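Local coordinates for protein glutathione S-transferase (Cupriavidus metallidurans, PDB 4MK3) that probably transfers glutathione to electrophilic substrates and here binds the sulfinic acid form of glutathione, at residues Met23-Arg35 / Leu41-Glu53. Residues are numbered along the deposited sequence; the frame is centred on the assembly and turned at random.
Sequences MKLYASQTSPYAR and LAEKKIDYEMIEE. With GSF (L-gamma-glutamyl-3-sulfino-L-alanylglycine), chain E.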
ATOM      1  N   MET A  23      15.935 -13.474  11.944  1.00 32.92           N
ATOM      2  CA  MET A  23      14.885 -12.459  11.628  1.00 28.15           C
ATOM      3  C   MET A  23      13.657 -12.636  12.507  1.00 28.58           C
ATOM      4  O   MET A  23      13.273 -13.760  12.838  1.00 28.49           O
ATOM      5  CB  MET A  23      14.408 -12.602  10.187  1.00 32.83           C
ATOM      6  CG  MET A  23      15.451 -12.380   9.121  1.00 43.34           C
ATOM      7  SD  MET A  23      14.691 -12.390   7.484  1.00 37.44           S
ATOM      8  CE  MET A  23      13.437 -13.620   7.672  1.00 29.09           C
ATOM      9  N   LYS A  24      13.021 -11.521  12.836  1.00 21.02           N
ATOM     10  CA  LYS A  24      11.813 -11.512  13.647  1.00 21.43           C
ATOM     11  C   LYS A  24      10.680 -10.899  12.867  1.00 22.39           C
ATOM     12  O   LYS A  24      10.832  -9.833  12.270  1.00 21.58           O
ATOM     13  CB  LYS A  24      12.021 -10.701  14.929  1.00 24.59           C
ATOM     14  CG  LYS A  24      13.020 -11.298  15.890  1.00 30.71           C
ATOM     15  CD  LYS A  24      13.299 -10.327  17.036  1.00 35.74           C
ATOM     16  CE  LYS A  24      14.298 -10.906  18.015  1.00 43.08           C
ATOM     17  NZ  LYS A  24      15.587 -11.227  17.357  1.00 50.20           N
ATOM     18  N   LEU A  25       9.530 -11.566  12.875  1.00 18.72           N
ATOM     19  CA  LEU A  25       8.335 -11.002  12.276  1.00 18.49           C
ATOM     20  C   LEU A  25       7.342 -10.631  13.356  1.00 19.46           C
ATOM     21  O   LEU A  25       6.841 -11.496  14.087  1.00 19.86           O
ATOM     22  CB  LEU A  25       7.663 -11.972  11.301  1.00 17.23           C
ATOM     23  CG  LEU A  25       6.477 -11.388  10.541  1.00 18.92           C
ATOM     24  CD1 LEU A  25       6.915 -10.429   9.473  1.00 19.43           C
ATOM     25  CD2 LEU A  25       5.608 -12.519   9.939  1.00 19.26           C
ATOM     26  N   TYR A  26       7.086  -9.334  13.454  1.00 17.83           N
ATOM     27  CA  TYR A  26       6.060  -8.798  14.310  1.00 17.28           C
ATOM     28  C   TYR A  26       4.759  -8.850  13.541  1.00 18.37           C
ATOM     29  O   TYR A  26       4.632  -8.300  12.451  1.00 18.43           O
ATOM     30  CB  TYR A  26       6.403  -7.359  14.759  1.00 19.88           C
ATOM     31  CG  TYR A  26       7.484  -7.317  15.780  1.00 22.22           C
ATOM     32  CD1 TYR A  26       8.816  -7.362  15.399  1.00 22.17           C
ATOM     33  CD2 TYR A  26       7.180  -7.293  17.136  1.00 24.39           C
ATOM     34  CE1 TYR A  26       9.816  -7.344  16.336  1.00 22.39           C
ATOM     35  CE2 TYR A  26       8.170  -7.279  18.081  1.00 24.44           C
ATOM     36  CZ  TYR A  26       9.482  -7.315  17.685  1.00 19.94           C
ATOM     37  OH  TYR A  26      10.432  -7.283  18.693  1.00 26.37           O
ATOM     38  N   ALA A  27       3.795  -9.548  14.117  1.00 17.99           N
ATOM     39  CA  ALA A  27       2.603  -9.907  13.378  1.00 17.02           C
ATOM     40  C   ALA A  27       1.528 -10.327  14.339  1.00 16.81           C
ATOM     41  O   ALA A  27       1.709 -10.271  15.526  1.00 19.96           O
ATOM     42  CB  ALA A  27       2.925 -11.035  12.428  1.00 20.94           C
ATOM     43  N   SER A  28       0.387 -10.742  13.811  1.00 21.36           N
ATOM     44  CA  SER A  28      -0.625 -11.379  14.629  1.00 21.43           C
ATOM     45  C   SER A  28      -1.122 -12.560  13.812  1.00 20.23           C
ATOM     46  O   SER A  28      -0.880 -12.635  12.600  1.00 22.60           O
ATOM     47  CB  SER A  28      -1.758 -10.422  14.957  1.00 21.67           C
ATOM     48  OG  SER A  28      -2.535 -10.195  13.795  1.00 24.28           O
ATOM     49  N   GLN A  29      -1.799 -13.480  14.489  1.00 21.30           N
ATOM     50  CA  GLN A  29      -2.275 -14.691  13.833  1.00 22.44           C
ATOM     51  C   GLN A  29      -3.534 -14.428  13.015  1.00 23.46           C
ATOM     52  O   GLN A  29      -3.943 -15.284  12.219  1.00 24.08           O
ATOM     53  CB  GLN A  29      -2.547 -15.782  14.868  1.00 24.41           C
ATOM     54  CG  GLN A  29      -1.313 -16.245  15.657  1.00 26.97           C
ATOM     55  CD  GLN A  29      -0.427 -17.221  14.888  1.00 36.49           C
ATOM     56  OE1 GLN A  29      -0.878 -17.892  13.959  1.00 29.44           O
ATOM     57  NE2 GLN A  29       0.838 -17.319  15.295  1.00 38.24           N
ATOM     58  N   THR A  30      -4.142 -13.257  13.193  1.00 18.71           N
ATOM     59  CA  THR A  30      -5.358 -12.905  12.440  1.00 19.75           C
ATOM     60  C   THR A  30      -5.076 -11.957  11.281  1.00 21.68           C
ATOM     61  O   THR A  30      -5.819 -11.977  10.295  1.00 23.00           O
ATOM     62  CB  THR A  30      -6.426 -12.255  13.359  1.00 20.91           C
ATOM     63  OG1 THR A  30      -5.843 -11.159  14.078  1.00 25.80           O
ATOM     64  CG2 THR A  30      -6.950 -13.257  14.339  1.00 24.77           C
ATOM     65  N   SER A  31      -4.005 -11.167  11.359  1.00 17.94           N
ATOM     66  CA  SER A  31      -3.720 -10.131  10.364  1.00 17.69           C
ATOM     67  C   SER A  31      -3.596 -10.750   8.980  1.00 17.43           C
ATOM     68  O   SER A  31      -2.734 -11.603   8.771  1.00 17.39           O
ATOM     69  CB  SER A  31      -2.425  -9.376  10.688  1.00 21.55           C
ATOM     70  OG  SER A  31      -1.977  -8.600   9.564  1.00 18.68           O
ATOM     71  N   PRO A  32      -4.437 -10.307   8.026  1.00 16.86           N
ATOM     72  CA  PRO A  32      -4.350 -10.920   6.690  1.00 16.23           C
ATOM     73  C   PRO A  32      -3.135 -10.445   5.914  1.00 15.04           C
ATOM     74  O   PRO A  32      -2.602 -11.181   5.075  1.00 15.95           O
ATOM     75  CB  PRO A  32      -5.658 -10.490   6.038  1.00 16.65           C
ATOM     76  CG  PRO A  32      -6.049  -9.230   6.715  1.00 17.56           C
ATOM     77  CD  PRO A  32      -5.583  -9.381   8.138  1.00 17.28           C
ATOM     78  N   TYR A  33      -2.675  -9.228   6.194  1.00 15.17           N
ATOM     79  CA  TYR A  33      -1.440  -8.744   5.594  1.00 14.00           C
ATOM     80  C   TYR A  33      -0.259  -9.533   6.130  1.00 14.05           C
ATOM     81  O   TYR A  33       0.669  -9.854   5.386  1.00 15.19           O
ATOM     82  CB  TYR A  33      -1.236  -7.249   5.890  1.00 15.94           C
ATOM     83  CG  TYR A  33      -2.396  -6.323   5.548  1.00 15.98           C
ATOM     84  CD1 TYR A  33      -2.540  -5.770   4.296  1.00 17.94           C
ATOM     85  CD2 TYR A  33      -3.281  -5.951   6.533  1.00 17.92           C
ATOM     86  CE1 TYR A  33      -3.597  -4.890   4.035  1.00 16.23           C
ATOM     87  CE2 TYR A  33      -4.310  -5.103   6.298  1.00 18.54           C
ATOM     88  CZ  TYR A  33      -4.471  -4.569   5.060  1.00 17.37           C
ATOM     89  OH  TYR A  33      -5.505  -3.691   4.847  1.00 19.63           O
ATOM     90  N   ALA A  34      -0.269  -9.809   7.424  1.00 15.66           N
ATOM     91  CA  ALA A  34       0.783 -10.622   7.994  1.00 16.12           C
ATOM     92  C   ALA A  34       0.680 -12.059   7.491  1.00 14.83           C
ATOM     93  O   ALA A  34       1.700 -12.719   7.282  1.00 15.52           O
ATOM     94  CB  ALA A  34       0.731 -10.595   9.510  1.00 18.95           C
ATOM     95  N   ARG A  35      -0.543 -12.535   7.233  1.00 15.67           N
ATOM     96  CA  ARG A  35      -0.684 -13.901   6.729  1.00 14.59           C
ATOM     97  C   ARG A  35      -0.048 -14.029   5.354  1.00 14.82           C
ATOM     98  O   ARG A  35       0.599 -15.021   5.056  1.00 14.73           O
ATOM     99  CB  ARG A  35      -2.133 -14.365   6.666  1.00 14.23           C
ATOM    100  CG  ARG A  35      -2.227 -15.852   6.326  1.00 14.80           C
ATOM    101  CD  ARG A  35      -3.621 -16.302   6.043  1.00 14.92           C
ATOM    102  NE  ARG A  35      -3.704 -17.757   5.983  1.00 16.07           N
ATOM    103  CZ  ARG A  35      -4.832 -18.423   5.864  1.00 17.28           C
ATOM    104  NH1 ARG A  35      -5.980 -17.760   5.723  1.00 19.25           N
ATOM    105  NH2 ARG A  35      -4.835 -19.742   5.886  1.00 16.77           N
ATOM    106  N   LEU A  41       6.903 -16.612   3.435  1.00 17.52           N
ATOM    107  CA  LEU A  41       8.038 -17.195   4.150  1.00 16.56           C
ATOM    108  C   LEU A  41       7.982 -18.715   4.202  1.00 17.13           C
ATOM    109  O   LEU A  41       8.991 -19.388   4.066  1.00 18.70           O
ATOM    110  CB  LEU A  41       8.144 -16.623   5.561  1.00 17.93           C
ATOM    111  CG  LEU A  41       8.478 -15.128   5.586  1.00 17.52           C
ATOM    112  CD1 LEU A  41       8.194 -14.527   6.940  1.00 19.09           C
ATOM    113  CD2 LEU A  41       9.940 -14.913   5.238  1.00 20.82           C
ATOM    114  N   ALA A  42       6.791 -19.270   4.371  1.00 16.87           N
ATOM    115  CA  ALA A  42       6.632 -20.717   4.378  1.00 17.78           C
ATOM    116  C   ALA A  42       6.923 -21.326   3.001  1.00 17.99           C
ATOM    117  O   ALA A  42       7.620 -22.328   2.893  1.00 20.21           O
ATOM    118  CB  ALA A  42       5.235 -21.077   4.817  1.00 17.58           C
ATOM    119  N   GLU A  43       6.379 -20.707   1.960  1.00 18.52           N
ATOM    120  CA  GLU A  43       6.609 -21.213   0.607  1.00 19.62           C
ATOM    121  C   GLU A  43       8.102 -21.212   0.267  1.00 20.70           C
ATOM    122  O   GLU A  43       8.591 -22.138  -0.401  1.00 22.14           O
ATOM    123  CB  GLU A  43       5.855 -20.377  -0.432  1.00 17.80           C
ATOM    124  CG  GLU A  43       4.340 -20.400  -0.330  1.00 17.11           C
ATOM    125  CD  GLU A  43       3.674 -21.651  -0.853  1.00 16.77           C
ATOM    126  OE1 GLU A  43       4.367 -22.536  -1.407  1.00 23.10           O
ATOM    127  OE2 GLU A  43       2.429 -21.754  -0.721  1.00 17.19           O
ATOM    128  N   LYS A  44       8.814 -20.186   0.744  1.00 20.69           N
ATOM    129  CA  LYS A  44      10.250 -19.994   0.464  1.00 20.94           C
ATOM    130  C   LYS A  44      11.154 -20.806   1.412  1.00 24.33           C
ATOM    131  O   LYS A  44      12.378 -20.878   1.217  1.00 24.89           O
ATOM    132  CB  LYS A  44      10.618 -18.522   0.617  1.00 22.68           C
ATOM    133  CG  LYS A  44       9.841 -17.527  -0.235  1.00 31.03           C
ATOM    134  CD  LYS A  44      10.123 -17.666  -1.677  1.00 24.70           C
ATOM    135  CE  LYS A  44      11.564 -17.347  -2.049  1.00 29.60           C
ATOM    136  NZ  LYS A  44      11.664 -17.418  -3.515  1.00 24.69           N
ATOM    137  N   LYS A  45      10.549 -21.396   2.440  1.00 24.56           N
ATOM    138  CA  LYS A  45      11.275 -22.160   3.455  1.00 24.62           C
ATOM    139  C   LYS A  45      12.315 -21.296   4.174  1.00 25.55           C
ATOM    140  O   LYS A  45      13.445 -21.734   4.446  1.00 27.36           O
ATOM    141  CB  LYS A  45      11.906 -23.399   2.835  1.00 26.62           C
ATOM    142  CG  LYS A  45      10.889 -24.305   2.153  1.00 29.46           C
ATOM    143  CD  LYS A  45      11.549 -25.541   1.562  1.00 40.26           C
ATOM    144  CE  LYS A  45      10.544 -26.392   0.811  1.00 45.01           C
ATOM    145  NZ  LYS A  45       9.455 -26.897   1.702  1.00 50.35           N
ATOM    146  N   ILE A  46      11.909 -20.071   4.488  1.00 23.72           N
ATOM    147  CA  ILE A  46      12.741 -19.138   5.229  1.00 21.73           C
ATOM    148  C   ILE A  46      12.373 -19.177   6.707  1.00 24.01           C
ATOM    149  O   ILE A  46      11.219 -18.951   7.067  1.00 25.41           O
ATOM    150  CB  ILE A  46      12.578 -17.718   4.677  1.00 25.80           C
ATOM    151  CG1 ILE A  46      13.020 -17.688   3.216  1.00 27.27           C
ATOM    152  CG2 ILE A  46      13.404 -16.720   5.495  1.00 27.21           C
ATOM    153  CD1 ILE A  46      12.558 -16.451   2.485  1.00 32.36           C
ATOM    154  N   ASP A  47      13.369 -19.416   7.553  1.00 26.24           N
ATOM    155  CA  ASP A  47      13.141 -19.507   8.990  1.00 28.62           C
ATOM    156  C   ASP A  47      13.077 -18.107   9.578  1.00 30.88           C
ATOM    157  O   ASP A  47      13.776 -17.201   9.128  1.00 31.33           O
ATOM    158  CB  ASP A  47      14.220 -20.340   9.670  1.00 34.62           C
ATOM    159  CG  ASP A  47      14.006 -21.830   9.476  1.00 46.53           C
ATOM    160  OD1 ASP A  47      12.878 -22.318   9.727  1.00 48.06           O
ATOM    161  OD2 ASP A  47      14.962 -22.511   9.063  1.00 50.77           O
ATOM    162  N   TYR A  48      12.203 -17.932  10.556  1.00 24.28           N
ATOM    163  CA  TYR A  48      12.033 -16.642  11.234  1.00 24.34           C
ATOM    164  C   TYR A  48      11.343 -16.862  12.570  1.00 27.25           C
ATOM    165  O   TYR A  48      10.715 -17.906  12.791  1.00 24.39           O
ATOM    166  CB  TYR A  48      11.228 -15.668  10.380  1.00 24.22           C
ATOM    167  CG  TYR A  48       9.765 -16.075  10.227  1.00 19.13           C
ATOM    168  CD1 TYR A  48       9.385 -17.063   9.336  1.00 19.09           C
ATOM    169  CD2 TYR A  48       8.767 -15.459  10.969  1.00 19.54           C
ATOM    170  CE1 TYR A  48       8.075 -17.426   9.206  1.00 18.54           C
ATOM    171  CE2 TYR A  48       7.455 -15.827  10.855  1.00 18.89           C
ATOM    172  CZ  TYR A  48       7.108 -16.814   9.975  1.00 18.60           C
ATOM    173  OH  TYR A  48       5.789 -17.190   9.835  1.00 19.12           O
ATOM    174  N   GLU A  49      11.532 -15.919  13.487  1.00 24.65           N
ATOM    175  CA  GLU A  49      10.851 -15.941  14.772  1.00 26.02           C
ATOM    176  C   GLU A  49       9.565 -15.157  14.645  1.00 26.26           C
ATOM    177  O   GLU A  49       9.570 -14.029  14.171  1.00 24.84           O
ATOM    178  CB  GLU A  49      11.725 -15.301  15.849  1.00 26.97           C
ATOM    179  CG  GLU A  49      11.090 -15.252  17.223  1.00 29.18           C
ATOM    180  CD  GLU A  49      11.984 -14.606  18.260  1.00 40.05           C
ATOM    181  OE1 GLU A  49      13.173 -14.352  17.955  1.00 46.16           O
ATOM    182  OE2 GLU A  49      11.487 -14.350  19.379  1.00 38.88           O
ATOM    183  N   MET A  50       8.460 -15.772  15.048  1.00 23.97           N
ATOM    184  CA  MET A  50       7.155 -15.150  15.019  1.00 20.70           C
ATOM    185  C   MET A  50       6.925 -14.468  16.359  1.00 21.29           C
ATOM    186  O   MET A  50       7.050 -15.103  17.403  1.00 25.78           O
ATOM    187  CB  MET A  50       6.079 -16.220  14.802  1.00 27.13           C
ATOM    188  CG  MET A  50       4.638 -15.720  14.900  1.00 29.96           C
ATOM    189  SD  MET A  50       4.179 -14.656  13.528  1.00 27.76           S
ATOM    190  CE  MET A  50       2.424 -14.393  13.854  1.00 33.31           C
ATOM    191  N   ILE A  51       6.595 -13.179  16.334  1.00 22.14           N
ATOM    192  CA  ILE A  51       6.316 -12.447  17.573  1.00 25.94           C
ATOM    193  C   ILE A  51       4.928 -11.830  17.475  1.00 25.90           C
ATOM    194  O   ILE A  51       4.715 -10.903  16.686  1.00 23.96           O
ATOM    195  CB  ILE A  51       7.359 -11.341  17.858  1.00 24.06           C
ATOM    196  CG1 ILE A  51       8.766 -11.943  17.908  1.00 35.29           C
ATOM    197  CG2 ILE A  51       7.047 -10.666  19.195  1.00 28.50           C
ATOM    198  CD1 ILE A  51       9.875 -10.933  18.104  1.00 40.20           C
ATOM    199  N   GLU A  52       3.972 -12.350  18.246  1.00 25.41           N
ATOM    200  CA  GLU A  52       2.613 -11.826  18.198  1.00 25.45           C
ATOM    201  C   GLU A  52       2.635 -10.486  18.893  1.00 21.52           C
ATOM    202  O   GLU A  52       3.157 -10.382  20.009  1.00 26.82           O
ATOM    203  CB  GLU A  52       1.603 -12.741  18.907  1.00 29.08           C
ATOM    204  CG  GLU A  52       1.258 -14.022  18.157  1.00 38.57           C
ATOM    205  CD  GLU A  52       2.223 -15.154  18.430  1.00 42.27           C
ATOM    206  OE1 GLU A  52       2.259 -16.118  17.628  1.00 44.94           O
ATOM    207  OE2 GLU A  52       2.931 -15.094  19.456  1.00 43.40           O
ATOM    208  N   GLU A  53       2.062  -9.479  18.249  1.00 20.16           N
ATOM    209  CA  GLU A  53       2.030  -8.121  18.771  1.00 22.41           C
ATOM    210  C   GLU A  53       0.628  -7.569  18.550  1.00 20.18           C
ATOM    211  O   GLU A  53       0.149  -7.579  17.411  1.00 24.40           O
ATOM    212  CB  GLU A  53       3.063  -7.287  18.000  1.00 26.22           C
ATOM    213  CG  GLU A  53       3.182  -5.842  18.434  1.00 34.18           C
ATOM    214  CD  GLU A  53       3.649  -5.680  19.871  1.00 35.41           C
ATOM    215  OE1 GLU A  53       4.309  -6.595  20.432  1.00 38.07           O
ATOM    216  OE2 GLU A  53       3.311  -4.641  20.469  1.00 30.29           O
TER
HETATM  217  CB1 GSF E 304      -1.267  -2.491   6.164  1.00 16.61           C
HETATM  218  CG1 GSF E 304      -1.079  -3.292   7.445  1.00 16.22           C
HETATM  219  CD1 GSF E 304      -2.157  -3.010   8.468  1.00 17.59           C
HETATM  220  OE1 GSF E 304      -2.974  -2.117   8.359  1.00 20.10           O
HETATM  221  C1  GSF E 304       0.531  -3.652   4.905  1.00 16.47           C
HETATM  222  O11 GSF E 304       1.209  -4.390   5.664  1.00 15.91           O
HETATM  223  O12 GSF E 304       0.263  -4.049   3.740  1.00 15.70           O
HETATM  224  N1  GSF E 304      -0.154  -1.403   4.279  1.00 16.24           N
HETATM  225  CA1 GSF E 304       0.044  -2.317   5.402  1.00 15.16           C
HETATM  226  N2  GSF E 304      -2.192  -3.858   9.565  1.00 18.43           N
HETATM  227  CA2 GSF E 304      -3.132  -3.648  10.615  1.00 17.64           C
HETATM  228  CB2 GSF E 304      -3.372  -4.927  11.347  1.00 18.46           C
HETATM  229  SG2 GSF E 304      -4.419  -6.055  10.499  1.00 26.42           S
HETATM  230  O1S GSF E 304      -4.989  -6.941  11.529  1.00 36.97           O
HETATM  231  O2S GSF E 304      -3.609  -6.796   9.487  1.00 28.97           O
HETATM  232  C2  GSF E 304      -2.538  -2.764  11.690  1.00 18.79           C
HETATM  233  O2  GSF E 304      -1.412  -2.982  12.128  1.00 18.03           O
HETATM  234  N3  GSF E 304      -3.319  -1.717  12.165  1.00 19.30           N
HETATM  235  CA3 GSF E 304      -2.822  -0.888  13.226  1.00 18.38           C
HETATM  236  C3  GSF E 304      -3.091   0.601  12.976  1.00 20.89           C
HETATM  237  O31 GSF E 304      -2.903   1.409  13.935  1.00 22.42           O
HETATM  238  O32 GSF E 304      -3.485   1.015  11.866  1.00 24.58           O
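I51 N donates to L25 O (2.8 Å) in the middle of a parallel ladder that pairs L25 with M50 and Y26 with I51, a worked example of the beta-alpha-beta unit that opens the thioredoxin-like domain of glutathione transferases. Five backbone hydrogen bonds run along strands 24-27 and 49-52 and just past their ends, from E49 N on M23 O to E53 N on A27 O (2.9 Å). Among the polar side chains, Q29 NE2 donates a hydrogen bond to the anti lone pair of E52 OE1 (3.0 Å), which lies in the Q29 amide plane, while K24 and E49 run alongside each other in a long salt bridge. Apolar contacts occupy both sheet faces. With its CG1 anti to the carbonyl carbon (chi1 -57°), I51 sets CD1 over one face of the Y26 ring, a CH-pi contact 4.1 Å from the centroid; on the sheet face that carries L25, A27 and M50, M50 CE meets A27 CB at 3.7 Å, and L25 CB abuts Y48 CD2 (3.7 Å). Beyond the first strand, S31 OG caps helix 32-44 by accepting from A34 N, and points at ligand O2S at a doubtfully short separation. The Y33 ring lies face-on to ligand CB1, its OH bonded to D124; an alanine here would probably leave the gamma-glutamyl arm without that wall and D124 without its mate. Helix 32-44 makes the crossover, L25 packing on V37, while strand 24-27 pairs antiparallel with 73-75 and 49-52 forms the sheet's outer edge within the chain.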